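Local coordinates for protein ubiquitin-conjugating enzyme E2-21 kDa (PDB 5NL8) that acts as a ubiquitin-conjugating enzyme, carrying ubiquitin as a thioester and passing it to other proteins, probably in the service of peroxisome biogenesis, at residues L43-A48 and K64-I69. Residues are numbered along the deposited sequence; the frame is centred on the assembly and turned at random.
Sequences LFRWSA and KLEIDI
Strands 45-51 and 62-68 form the central antiparallel hairpin of the four-stranded UBC-fold sheet, and the axes of segments 45-48 and 64-68 run 162° apart. Trp46 and Ile67 make a hydrogen-bonded pair, each N reaching the other's O in the carbonyl plane. Side chains alternate between two faces. On the polar face, Arg45, its chain bent at chi3, lies alongside Glu66, both chains pointing the same way. Arg45 NH2 meets Glu66 OE2 at 3.3 Å in a salt bridge whose N-H...O hydrogen bond is nearly straight (175°); the oxygen sits in the guanidinium plane, yet the nitrogen approaches from above the carboxylate, the two planes being 52° apart. Replacing Glu66 by an alanine would probably leave the Arg45 guanidinium less firmly oriented, since the carboxylate oxygen that NH2 meets within the guanidinium plane would be gone. Asp68 OD2 is 4.2 Å from Arg45 NE but well out of the guanidinium plane, so it contributes charge proximity alone. On the apolar face, Trp46 CB packs against Ile67 CB at 3.9 Å, and Ile67 CD1 bridges Trp46 CB and Ala48 CB. Leu139 of helix 135-147 touches Ala48, Leu65 and Ile67, while Tyr14 meets the Trp46 ring edge-to-face. Ile69 CG1 comes to the indole edge, 3.7 Å from Trp46 CD1. Back on the polar face, Ser47 OG, anti to its backbone N, accepts a 3.2 Å hydrogen bond from Lys64 NZ and shares a water with Leu65 O.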
loop_
_atom_site.group_PDB
_atom_site.type_symbol
_atom_site.label_atom_id
_atom_site.label_comp_id
_atom_site.label_asym_id
_atom_site.label_seq_id
_atom_site.Cartn_x
_atom_site.Cartn_y
_atom_site.Cartn_z
ATOM N N LEU A 43 10.039 16.087 2.798
ATOM C CA LEU A 43 8.725 15.973 2.177
ATOM C C LEU A 43 8.747 15.111 0.918
ATOM O O LEU A 43 7.741 15.001 0.219
ATOM C CB LEU A 43 8.186 17.365 1.840
ATOM C CG LEU A 43 7.838 18.263 3.030
ATOM C CD1 LEU A 43 7.671 19.709 2.589
ATOM C CD2 LEU A 43 6.574 17.770 3.718
ATOM N N PHE A 44 9.891 14.500 0.632
ATOM C CA PHE A 44 10.066 13.754 -0.609
ATOM C C PHE A 44 10.135 12.245 -0.399
ATOM O O PHE A 44 10.291 11.486 -1.355
ATOM C CB PHE A 44 11.321 14.236 -1.336
ATOM C CG PHE A 44 11.165 15.592 -1.956
ATOM C CD1 PHE A 44 11.441 16.736 -1.230
ATOM C CD2 PHE A 44 10.722 15.722 -3.261
ATOM C CE1 PHE A 44 11.289 17.986 -1.798
ATOM C CE2 PHE A 44 10.569 16.968 -3.836
ATOM C CZ PHE A 44 10.852 18.102 -3.104
ATOM N N ARG A 45 10.021 11.814 0.852
ATOM C CA ARG A 45 9.881 10.396 1.158
ATOM C C ARG A 45 8.850 10.203 2.265
ATOM O O ARG A 45 8.927 10.839 3.318
ATOM C CB ARG A 45 11.230 9.784 1.546
ATOM C CG ARG A 45 12.175 9.598 0.362
ATOM C CD ARG A 45 13.522 9.044 0.779
ATOM N NE ARG A 45 13.479 7.607 1.035
ATOM C CZ ARG A 45 14.427 6.934 1.680
ATOM N NH1 ARG A 45 15.496 7.567 2.146
ATOM N NH2 ARG A 45 14.304 5.627 1.866
ATOM N N TRP A 46 7.888 9.320 2.006
ATOM C CA TRP A 46 6.717 9.135 2.859
ATOM C C TRP A 46 6.490 7.697 3.305
ATOM O O TRP A 46 6.793 6.751 2.585
ATOM C CB TRP A 46 5.462 9.616 2.129
ATOM C CG TRP A 46 5.517 11.049 1.777
ATOM C CD1 TRP A 46 6.099 11.602 0.675
ATOM C CD2 TRP A 46 4.989 12.135 2.542
ATOM N NE1 TRP A 46 5.962 12.968 0.704
ATOM C CE2 TRP A 46 5.279 13.320 1.840
ATOM C CE3 TRP A 46 4.293 12.216 3.752
ATOM C CZ2 TRP A 46 4.901 14.575 2.307
ATOM C CZ3 TRP A 46 3.920 13.464 4.215
ATOM C CH2 TRP A 46 4.224 14.627 3.494
ATOM N N SER A 47 5.926 7.559 4.497
ATOM C CA SER A 47 5.444 6.291 5.015
ATOM C C SER A 47 3.924 6.341 5.142
ATOM O O SER A 47 3.373 7.313 5.668
ATOM C CB SER A 47 6.082 5.986 6.369
ATOM O OG SER A 47 5.489 4.847 6.964
ATOM N N ALA A 48 3.244 5.305 4.656
ATOM C CA ALA A 48 1.787 5.255 4.762
ATOM C C ALA A 48 1.305 3.916 5.299
ATOM O O ALA A 48 2.038 2.929 5.287
ATOM C CB ALA A 48 1.142 5.540 3.410
ATOM N N LYS A 64 1.924 -1.585 5.133
ATOM C CA LYS A 64 2.735 -0.377 5.154
ATOM C C LYS A 64 3.285 -0.094 3.762
ATOM O O LYS A 64 3.587 -1.015 2.999
ATOM C CB LYS A 64 3.879 -0.514 6.162
ATOM C CG LYS A 64 4.164 0.734 6.983
ATOM C CD LYS A 64 4.413 0.370 8.445
ATOM C CE LYS A 64 4.663 1.598 9.314
ATOM N NZ LYS A 64 5.914 2.313 8.933
ATOM N N LEU A 65 3.417 1.185 3.444
ATOM C CA LEU A 65 3.888 1.611 2.137
ATOM C C LEU A 65 4.998 2.635 2.284
ATOM O O LEU A 65 5.011 3.422 3.236
ATOM C CB LEU A 65 2.750 2.221 1.316
ATOM C CG LEU A 65 1.512 1.396 0.975
ATOM C CD1 LEU A 65 0.483 2.300 0.330
ATOM C CD2 LEU A 65 1.865 0.253 0.046
ATOM N N GLU A 66 5.917 2.623 1.325
ATOM C CA GLU A 66 6.931 3.657 1.212
ATOM C C GLU A 66 6.787 4.366 -0.133
ATOM O O GLU A 66 6.609 3.726 -1.180
ATOM C CB GLU A 66 8.331 3.068 1.371
ATOM C CG GLU A 66 9.446 4.080 1.192
ATOM C CD GLU A 66 10.814 3.491 1.457
ATOM O OE1 GLU A 66 10.928 2.623 2.348
ATOM O OE2 GLU A 66 11.777 3.892 0.770
ATOM N N ILE A 67 6.851 5.694 -0.088
ATOM C CA ILE A 67 6.590 6.532 -1.248
ATOM C C ILE A 67 7.742 7.493 -1.515
ATOM O O ILE A 67 8.111 8.287 -0.658
ATOM C CB ILE A 67 5.302 7.349 -1.065
ATOM C CG1 ILE A 67 4.123 6.426 -0.757
ATOM C CG2 ILE A 67 5.014 8.180 -2.303
ATOM C CD1 ILE A 67 3.130 7.026 0.216
ATOM N N ASP A 68 8.305 7.412 -2.713
ATOM C CA ASP A 68 9.373 8.308 -3.129
ATOM C C ASP A 68 8.839 9.321 -4.136
ATOM O O ASP A 68 8.209 8.951 -5.130
ATOM C CB ASP A 68 10.538 7.516 -3.724
ATOM C CG ASP A 68 11.173 6.567 -2.718
ATOM O OD1 ASP A 68 10.466 6.112 -1.794
ATOM O OD2 ASP A 68 12.381 6.281 -2.848
ATOM N N ILE A 69 9.087 10.597 -3.856
ATOM C CA ILE A 69 8.578 11.697 -4.667
ATOM C C ILE A 69 9.637 12.211 -5.637
ATOM O O ILE A 69 10.753 12.517 -5.226
ATOM C CB ILE A 69 8.104 12.867 -3.779
ATOM C CG1 ILE A 69 7.025 12.397 -2.802
ATOM C CG2 ILE A 69 7.606 14.022 -4.627
ATOM C CD1 ILE A 69 5.784 11.844 -3.470
HETATM O O HOH W 1 7.394 3.062 5.240
#